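PDB 2CQZ: 5'-deoxynucleotidase from Pyrococcus horikoshii, which probably hydrolyses 2'-deoxyribonucleoside 5'-phosphates to 2'-deoxyribonucleosides and phosphate, using a divalent metal ion held in an HD-type site. Local coordinates for residues Leu17-Trp22 with Leu129-Gln134; Gln113-Pro118 with Leu122-Asp127; Glu155-Glu160 with Ile168-Gly173. All coordinates share one frame; numbering follows the deposited sequence.

Overall arrangement
The chain is an all-helical HD domain, and its long helix 118-140 supplies one segment each to interaction 1 and interaction 2. Along the chain interaction 2 is nested inside the long loop closed by interaction 1, and interaction 3 follows both. The centres of interactions 1 and 2 lie about 17 Å apart, on opposite sides of the chain's centre, with Asp-127 of the nickel site on the helix segment of interaction 2. Interaction 3, its centre about 13 Å from that of interaction 2 and about 17 Å from that of interaction 1, packs helices 152-157 and 166-173 against that same helix. One helix thus carries a metal ligand and the packing surface for the C-terminal helices; interactions 1 and 3 also touch a second subunit.

Interaction 1: Leu17-Trp22 with Leu129-Gln134; sequences LPRMGW and LDMILQ
Beside the nickel site of the HD domain, the indole of Trp-22, on helix 20-24, and the guanidinium of Arg-19, in the loop just before it, reach to Met-131 and Gln-134 on helix 118-140. The six-membered part of the indole leads. Its CH2 edge, in the ring plane, comes 3.6 Å from the backbone O of Met-131, and the CG of that residue lies 4.0 Å from the same CH2. Gln-134 approaches obliquely with its aliphatic part: CG is 3.5 Å and CB 3.6 Å from Trp-22 CZ2. Its CG stands anti to the backbone N (chi1 -168°) and the chain then bends, which brings these two methylenes up to the six-membered part of the ring and leads the amide off to Lys-15 of the second subunit. A broad aromatic suits this place because it spans the distance between two helices whose backbones stay well apart. Arg-19 brings the contact up to the HD-type metal site: at its nearest atom, the side chain is about 4 Å from the nickel. A water accepts from Arg-19 NH2 (its O 2.8 Å away) and donates to OD2 of Asp-130 (2.7 Å from the same O), and Asp-130 OD2 is also hydrogen-bonded to ND1 of the metal ligand His-36, so it serves as a second-shell residue. Glu-31 OE2 grips both Arg-19 NE and Trp-22 NE1, fixing guanidinium and indole relative to each other. With an alanine at Trp-22, the methylenes of Gln-134 would probably face a gap and Glu-31 would be left without its indole N-H.

Interaction 2: Gln113-Pro118 with Leu122-Asp127; sequences QECSSP and LVRIAD. With NI (nickel (II) ion), chain G.
Arg-124 carries most of this contact, folding back over the end of helix 106-114 to meet Gln-113 and Cys-115. Its CG is anti to the backbone N (chi1 -178°), and bends at the next two torsions swing the guanidinium over so that its edge faces Gln-113, with NH2 3.7 Å from CA of Gln-113. Its NH2 is hydrogen-bonded to the backbone O of Tyr-112, and the same guanidinium makes a cation-pi contact with the Tyr-112 ring; an arginine suits a helix end, where carbonyls lack partners within the helix. Cys-115 leaves the helix with positive phi and turns its small side chain toward helix 118-140, placing SG 4.1 Å from CG of Arg-124. Pro-118 opens the next helix, a first-turn position where a missing N-H costs nothing; its O accepts the N-H of Leu-122 at 2.9 Å. Just before it, Ser-117 is the N-cap, its OG bonded to Ala-120 N. One turn beyond Arg-124, Asp-127 OD1 binds nickel at 2.1 Å with His-36, His-70 and Asp-71, the HD-domain ligand set. Helix 33-53 and helix 60-69 pack on Leu-122, while Leu-159 of a loop lies against Cys-115.

Interaction 3: Glu155-Glu160 with Ile168-Gly173; sequences EIKRLE and ILNSVG
Ile-156 meets Leu-169 in the apolar heart of this pairing between helices 152-157 and 166-173. Its CG2, anti to the backbone N, points at the fork of the leucine, 3.7 Å from CD1 and 3.8 Å from CD2 of Leu-169, so a single methyl rests against both branches. A beta-branched isoleucine suits the place: while CG2 meets Leu-169, the other branch is carried in a different direction, its CD1 packing against Leu-129. Lys-157 comes next, near the end of its helix. Its chain bends at chi2 (-82°) and then runs out extended, so that its end comes up to Leu-169 tip to tip, with CD 3.9 Å from Leu-169 CD1 and NZ 3.8 Å from Leu-169 CB. The lysine thus closes the edge of the apolar pair; a long flexible chain suits this exposed position, since it can lie along a neighbour and still carry a charge at the surface. Leu-159, where the chain has left the helix, bonds its N to Ile-156 O at 3.0 Å, tightening the turn, and its O is hydrogen-bonded to Ser-162 OG. The contact is helix packing, the side chain of Ile-156 about 12 Å from the nickel. Helix 118-140 packs against the pair, with Ile-125 touching both Ile-156 and Leu-159, and Leu-129 also packs on Val-172. Helix 166-173 in turn presents Ile-168 and Val-172 to Ile-5 of the second subunit, so it lies between the body of the domain and its neighbour.

Interaction 1: Leu17-Trp22 with Leu129-Gln134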
# COMPACT_ATOMS: atom_id res chain seq x y z
N LEU A 17 3.34 -13.22 1.08
CA LEU A 17 4.72 -13.08 0.64
C LEU A 17 4.80 -12.57 -0.81
O LEU A 17 4.08 -13.01 -1.69
CB LEU A 17 5.40 -14.45 0.75
CG LEU A 17 5.43 -14.97 2.18
CD1 LEU A 17 5.80 -16.46 2.26
CD2 LEU A 17 6.45 -14.24 3.06
N PRO A 18 5.69 -11.60 -1.02
CA PRO A 18 5.85 -11.01 -2.35
C PRO A 18 6.81 -11.77 -3.26
O PRO A 18 7.72 -12.45 -2.78
CB PRO A 18 6.38 -9.62 -2.03
CG PRO A 18 7.25 -9.87 -0.85
CD PRO A 18 6.37 -10.79 -0.00
N ARG A 19 6.60 -11.67 -4.56
CA ARG A 19 7.51 -12.24 -5.48
C ARG A 19 8.63 -11.26 -5.55
O ARG A 19 8.51 -10.17 -6.10
CB ARG A 19 6.81 -12.33 -6.83
CG ARG A 19 5.71 -13.39 -6.83
CD ARG A 19 6.17 -14.73 -7.43
NE ARG A 19 6.28 -14.62 -8.89
CZ ARG A 19 7.02 -15.52 -9.55
NH1 ARG A 19 7.62 -16.51 -8.92
NH2 ARG A 19 7.13 -15.41 -10.88
N MET A 20 9.72 -11.60 -4.88
CA MET A 20 10.85 -10.70 -4.71
C MET A 20 11.54 -10.08 -5.93
O MET A 20 11.97 -8.93 -5.85
CB MET A 20 11.90 -11.38 -3.82
CG MET A 20 11.35 -11.85 -2.46
SD MET A 20 10.92 -10.53 -1.27
CE MET A 20 12.53 -10.14 -0.57
N GLY A 21 11.66 -10.80 -7.04
CA GLY A 21 12.31 -10.23 -8.21
C GLY A 21 11.77 -8.85 -8.55
O GLY A 21 12.53 -7.91 -8.81
N TRP A 22 10.45 -8.74 -8.53
CA TRP A 22 9.77 -7.49 -8.83
C TRP A 22 10.19 -6.36 -7.87
O TRP A 22 10.49 -5.25 -8.30
CB TRP A 22 8.26 -7.70 -8.75
CG TRP A 22 7.71 -8.86 -9.58
CD1 TRP A 22 6.81 -9.80 -9.16
CD2 TRP A 22 7.95 -9.14 -10.96
NE1 TRP A 22 6.46 -10.64 -10.19
CE2 TRP A 22 7.16 -10.26 -11.31
CE3 TRP A 22 8.76 -8.56 -11.95
CZ2 TRP A 22 7.15 -10.81 -12.61
CZ3 TRP A 22 8.76 -9.11 -13.24
CH2 TRP A 22 7.96 -10.22 -13.55
N LEU A 129 5.60 -18.40 -18.44
CA LEU A 129 4.67 -17.54 -19.14
C LEU A 129 4.01 -16.53 -18.20
O LEU A 129 3.92 -15.34 -18.52
CB LEU A 129 3.61 -18.37 -19.87
CG LEU A 129 4.06 -19.00 -21.19
CD1 LEU A 129 2.90 -19.76 -21.80
CD2 LEU A 129 4.54 -17.92 -22.15
N ASP A 130 3.57 -16.99 -17.03
CA ASP A 130 2.96 -16.08 -16.07
C ASP A 130 3.96 -14.98 -15.80
O ASP A 130 3.62 -13.79 -15.80
CB ASP A 130 2.65 -16.82 -14.77
CG ASP A 130 2.06 -15.92 -13.70
OD1 ASP A 130 0.84 -15.65 -13.76
OD2 ASP A 130 2.81 -15.47 -12.81
N MET A 131 5.21 -15.36 -15.57
CA MET A 131 6.23 -14.36 -15.28
C MET A 131 6.43 -13.35 -16.41
O MET A 131 6.45 -12.15 -16.17
CB MET A 131 7.57 -15.03 -14.96
CG MET A 131 8.68 -14.04 -14.68
SD MET A 131 10.23 -14.86 -14.27
CE MET A 131 10.69 -15.37 -15.91
N ILE A 132 6.59 -13.84 -17.64
CA ILE A 132 6.79 -12.96 -18.78
C ILE A 132 5.59 -12.02 -18.91
O ILE A 132 5.75 -10.80 -19.00
CB ILE A 132 6.99 -13.79 -20.07
CG1 ILE A 132 8.22 -14.69 -19.91
CG2 ILE A 132 7.17 -12.88 -21.29
CD1 ILE A 132 8.34 -15.78 -20.94
N LEU A 133 4.40 -12.60 -18.91
CA LEU A 133 3.18 -11.81 -19.00
C LEU A 133 3.04 -10.84 -17.83
O LEU A 133 2.39 -9.79 -17.95
CB LEU A 133 1.97 -12.72 -19.08
CG LEU A 133 1.97 -13.56 -20.35
CD1 LEU A 133 0.79 -14.51 -20.38
CD2 LEU A 133 1.94 -12.62 -21.54
N GLN A 134 3.66 -11.18 -16.70
CA GLN A 134 3.58 -10.33 -15.52
C GLN A 134 4.53 -9.17 -15.70
O GLN A 134 4.26 -8.06 -15.26
CB GLN A 134 3.95 -11.13 -14.25
CG GLN A 134 3.64 -10.41 -12.92
CD GLN A 134 2.20 -9.86 -12.83
OE1 GLN A 134 1.23 -10.60 -12.98
NE2 GLN A 134 2.08 -8.56 -12.59
O HOH W 1 5.01 -14.09 -12.18

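Interaction 2: Gln113-Pro118 with Leu122-Asp127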
# COMPACT_ATOMS: atom_id res chain seq x y z
N GLN A 113 11.22 -30.61 -10.66
CA GLN A 113 12.60 -30.14 -10.79
C GLN A 113 13.37 -30.87 -11.89
O GLN A 113 14.31 -30.31 -12.46
CB GLN A 113 13.35 -30.31 -9.46
CG GLN A 113 12.78 -29.50 -8.31
CD GLN A 113 12.89 -28.00 -8.54
OE1 GLN A 113 11.88 -27.31 -8.72
NE2 GLN A 113 14.12 -27.49 -8.53
N GLU A 114 12.98 -32.11 -12.18
CA GLU A 114 13.66 -32.88 -13.21
C GLU A 114 13.34 -32.34 -14.59
O GLU A 114 14.13 -32.47 -15.52
CB GLU A 114 13.25 -34.34 -13.13
CG GLU A 114 14.06 -35.15 -12.14
CD GLU A 114 13.53 -36.56 -12.02
OE1 GLU A 114 13.24 -37.17 -13.07
OE2 GLU A 114 13.42 -37.05 -10.87
N CYS A 115 12.16 -31.74 -14.71
CA CYS A 115 11.73 -31.15 -15.97
C CYS A 115 11.90 -32.11 -17.15
O CYS A 115 12.40 -31.73 -18.21
CB CYS A 115 12.53 -29.86 -16.20
SG CYS A 115 11.87 -28.74 -17.44
N SER A 116 11.47 -33.36 -16.96
CA SER A 116 11.57 -34.37 -18.00
C SER A 116 10.23 -34.76 -18.59
O SER A 116 10.05 -34.73 -19.81
CB SER A 116 12.25 -35.65 -17.47
OG SER A 116 13.55 -35.37 -16.99
N SER A 117 9.30 -35.13 -17.72
CA SER A 117 7.97 -35.55 -18.15
C SER A 117 7.19 -34.41 -18.80
O SER A 117 7.49 -33.24 -18.58
CB SER A 117 7.17 -36.11 -16.96
OG SER A 117 6.76 -35.08 -16.08
N PRO A 118 6.18 -34.74 -19.61
CA PRO A 118 5.35 -33.74 -20.29
C PRO A 118 4.71 -32.78 -19.27
O PRO A 118 4.69 -31.57 -19.47
CB PRO A 118 4.30 -34.59 -21.00
CG PRO A 118 5.01 -35.86 -21.25
CD PRO A 118 5.74 -36.10 -19.96
N LEU A 122 5.32 -28.76 -18.86
CA LEU A 122 4.14 -27.92 -19.01
C LEU A 122 4.07 -26.89 -17.86
O LEU A 122 3.86 -25.70 -18.08
CB LEU A 122 2.88 -28.78 -18.98
CG LEU A 122 1.55 -28.02 -18.94
CD1 LEU A 122 1.43 -27.18 -20.19
CD2 LEU A 122 0.39 -29.01 -18.84
N VAL A 123 4.25 -27.37 -16.64
CA VAL A 123 4.18 -26.48 -15.49
C VAL A 123 5.32 -25.48 -15.56
O VAL A 123 5.14 -24.30 -15.23
CB VAL A 123 4.27 -27.26 -14.15
CG1 VAL A 123 4.23 -26.28 -12.99
CG2 VAL A 123 3.13 -28.27 -14.05
N ARG A 124 6.49 -25.95 -15.99
CA ARG A 124 7.67 -25.09 -16.08
C ARG A 124 7.43 -23.97 -17.10
O ARG A 124 7.87 -22.84 -16.90
CB ARG A 124 8.90 -25.91 -16.48
CG ARG A 124 10.17 -25.11 -16.57
CD ARG A 124 10.68 -24.74 -15.19
NE ARG A 124 11.04 -25.92 -14.41
CZ ARG A 124 11.55 -25.88 -13.18
NH1 ARG A 124 11.76 -24.70 -12.59
NH2 ARG A 124 11.85 -27.00 -12.53
N ILE A 125 6.74 -24.31 -18.19
CA ILE A 125 6.42 -23.35 -19.24
C ILE A 125 5.39 -22.35 -18.70
O ILE A 125 5.53 -21.15 -18.90
CB ILE A 125 5.83 -24.06 -20.49
CG1 ILE A 125 6.94 -24.83 -21.21
CG2 ILE A 125 5.18 -23.04 -21.44
CD1 ILE A 125 6.45 -25.63 -22.40
N ALA A 126 4.37 -22.88 -18.02
CA ALA A 126 3.32 -22.06 -17.42
C ALA A 126 3.97 -21.09 -16.44
O ALA A 126 3.66 -19.90 -16.43
CB ALA A 126 2.33 -22.95 -16.68
N ASP A 127 4.87 -21.62 -15.64
CA ASP A 127 5.57 -20.81 -14.67
C ASP A 127 6.25 -19.62 -15.32
O ASP A 127 6.22 -18.51 -14.81
CB ASP A 127 6.65 -21.60 -13.97
CG ASP A 127 7.32 -20.80 -12.91
OD1 ASP A 127 6.62 -20.43 -11.95
OD2 ASP A 127 8.53 -20.53 -13.05
NI NI G . 6.81 -20.22 -9.90

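Interaction 3: Glu155-Glu160 with Ile168-Gly173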
# COMPACT_ATOMS: atom_id res chain seq x y z
N GLU A 155 14.35 -19.81 -22.84
CA GLU A 155 14.42 -20.92 -21.89
C GLU A 155 13.29 -21.91 -22.15
O GLU A 155 13.44 -23.11 -21.95
CB GLU A 155 14.36 -20.40 -20.44
CG GLU A 155 15.22 -19.17 -20.18
CD GLU A 155 15.28 -18.79 -18.71
OE1 GLU A 155 16.10 -19.39 -17.97
OE2 GLU A 155 14.51 -17.89 -18.28
N ILE A 156 12.15 -21.40 -22.60
CA ILE A 156 10.99 -22.23 -22.90
C ILE A 156 11.24 -23.04 -24.17
O ILE A 156 10.87 -24.21 -24.25
CB ILE A 156 9.72 -21.38 -23.10
CG1 ILE A 156 9.33 -20.73 -21.77
CG2 ILE A 156 8.59 -22.22 -23.67
CD1 ILE A 156 8.09 -19.83 -21.85
N LYS A 157 11.86 -22.41 -25.16
CA LYS A 157 12.14 -23.07 -26.44
C LYS A 157 13.03 -24.32 -26.24
O LYS A 157 12.93 -25.29 -26.99
CB LYS A 157 12.84 -22.11 -27.41
CG LYS A 157 12.16 -20.75 -27.59
CD LYS A 157 11.02 -20.81 -28.58
CE LYS A 157 10.68 -19.43 -29.11
NZ LYS A 157 9.53 -19.50 -30.06
N ARG A 158 13.90 -24.28 -25.23
CA ARG A 158 14.80 -25.40 -24.92
C ARG A 158 14.08 -26.65 -24.43
O ARG A 158 14.69 -27.70 -24.25
CB ARG A 158 15.81 -24.98 -23.85
CG ARG A 158 17.10 -24.44 -24.38
CD ARG A 158 18.04 -24.08 -23.23
NE ARG A 158 17.68 -22.79 -22.62
CZ ARG A 158 18.37 -22.21 -21.64
NH1 ARG A 158 19.46 -22.79 -21.15
NH2 ARG A 158 17.97 -21.03 -21.17
N LEU A 159 12.78 -26.54 -24.20
CA LEU A 159 12.01 -27.67 -23.70
C LEU A 159 11.27 -28.35 -24.85
O LEU A 159 10.62 -27.69 -25.66
CB LEU A 159 11.03 -27.20 -22.61
CG LEU A 159 11.64 -26.52 -21.38
CD1 LEU A 159 10.53 -26.07 -20.43
CD2 LEU A 159 12.58 -27.47 -20.67
N GLU A 160 11.38 -29.67 -24.91
CA GLU A 160 10.73 -30.43 -25.97
C GLU A 160 9.28 -30.05 -26.18
O GLU A 160 8.86 -29.75 -27.29
CB GLU A 160 10.76 -31.91 -25.67
CG GLU A 160 12.11 -32.56 -25.78
CD GLU A 160 12.01 -34.04 -25.46
OE1 GLU A 160 11.98 -34.38 -24.25
OE2 GLU A 160 11.93 -34.84 -26.41
N ILE A 168 1.94 -19.96 -30.00
CA ILE A 168 1.66 -19.20 -28.78
C ILE A 168 2.88 -18.42 -28.29
O ILE A 168 2.77 -17.25 -27.93
CB ILE A 168 1.18 -20.15 -27.68
CG1 ILE A 168 -0.09 -20.87 -28.13
CG2 ILE A 168 0.96 -19.38 -26.39
CD1 ILE A 168 -0.57 -21.96 -27.20
N LEU A 169 4.04 -19.07 -28.27
CA LEU A 169 5.26 -18.41 -27.81
C LEU A 169 5.57 -17.21 -28.71
O LEU A 169 6.19 -16.25 -28.28
CB LEU A 169 6.43 -19.39 -27.84
CG LEU A 169 6.20 -20.65 -27.00
CD1 LEU A 169 7.44 -21.54 -27.08
CD2 LEU A 169 5.90 -20.25 -25.56
N ASN A 170 5.13 -17.29 -29.96
CA ASN A 170 5.34 -16.22 -30.92
C ASN A 170 4.45 -15.03 -30.59
O ASN A 170 4.88 -13.88 -30.65
CB ASN A 170 5.07 -16.73 -32.33
CG ASN A 170 6.25 -17.50 -32.90
OD1 ASN A 170 7.02 -18.13 -32.16
ND2 ASN A 170 6.40 -17.46 -34.23
N SER A 171 3.20 -15.31 -30.22
CA SER A 171 2.26 -14.26 -29.85
C SER A 171 2.77 -13.55 -28.59
O SER A 171 2.56 -12.35 -28.42
CB SER A 171 0.88 -14.85 -29.57
OG SER A 171 0.37 -15.52 -30.72
N VAL A 172 3.44 -14.30 -27.72
CA VAL A 172 3.97 -13.75 -26.48
C VAL A 172 5.15 -12.84 -26.76
O VAL A 172 5.20 -11.72 -26.25
CB VAL A 172 4.45 -14.86 -25.53
CG1 VAL A 172 5.09 -14.25 -24.30
CG2 VAL A 172 3.29 -15.73 -25.13
N GLY A 173 6.10 -13.33 -27.55
CA GLY A 173 7.27 -12.54 -27.88
C GLY A 173 6.89 -11.31 -28.66
O GLY A 173 7.61 -10.31 -28.66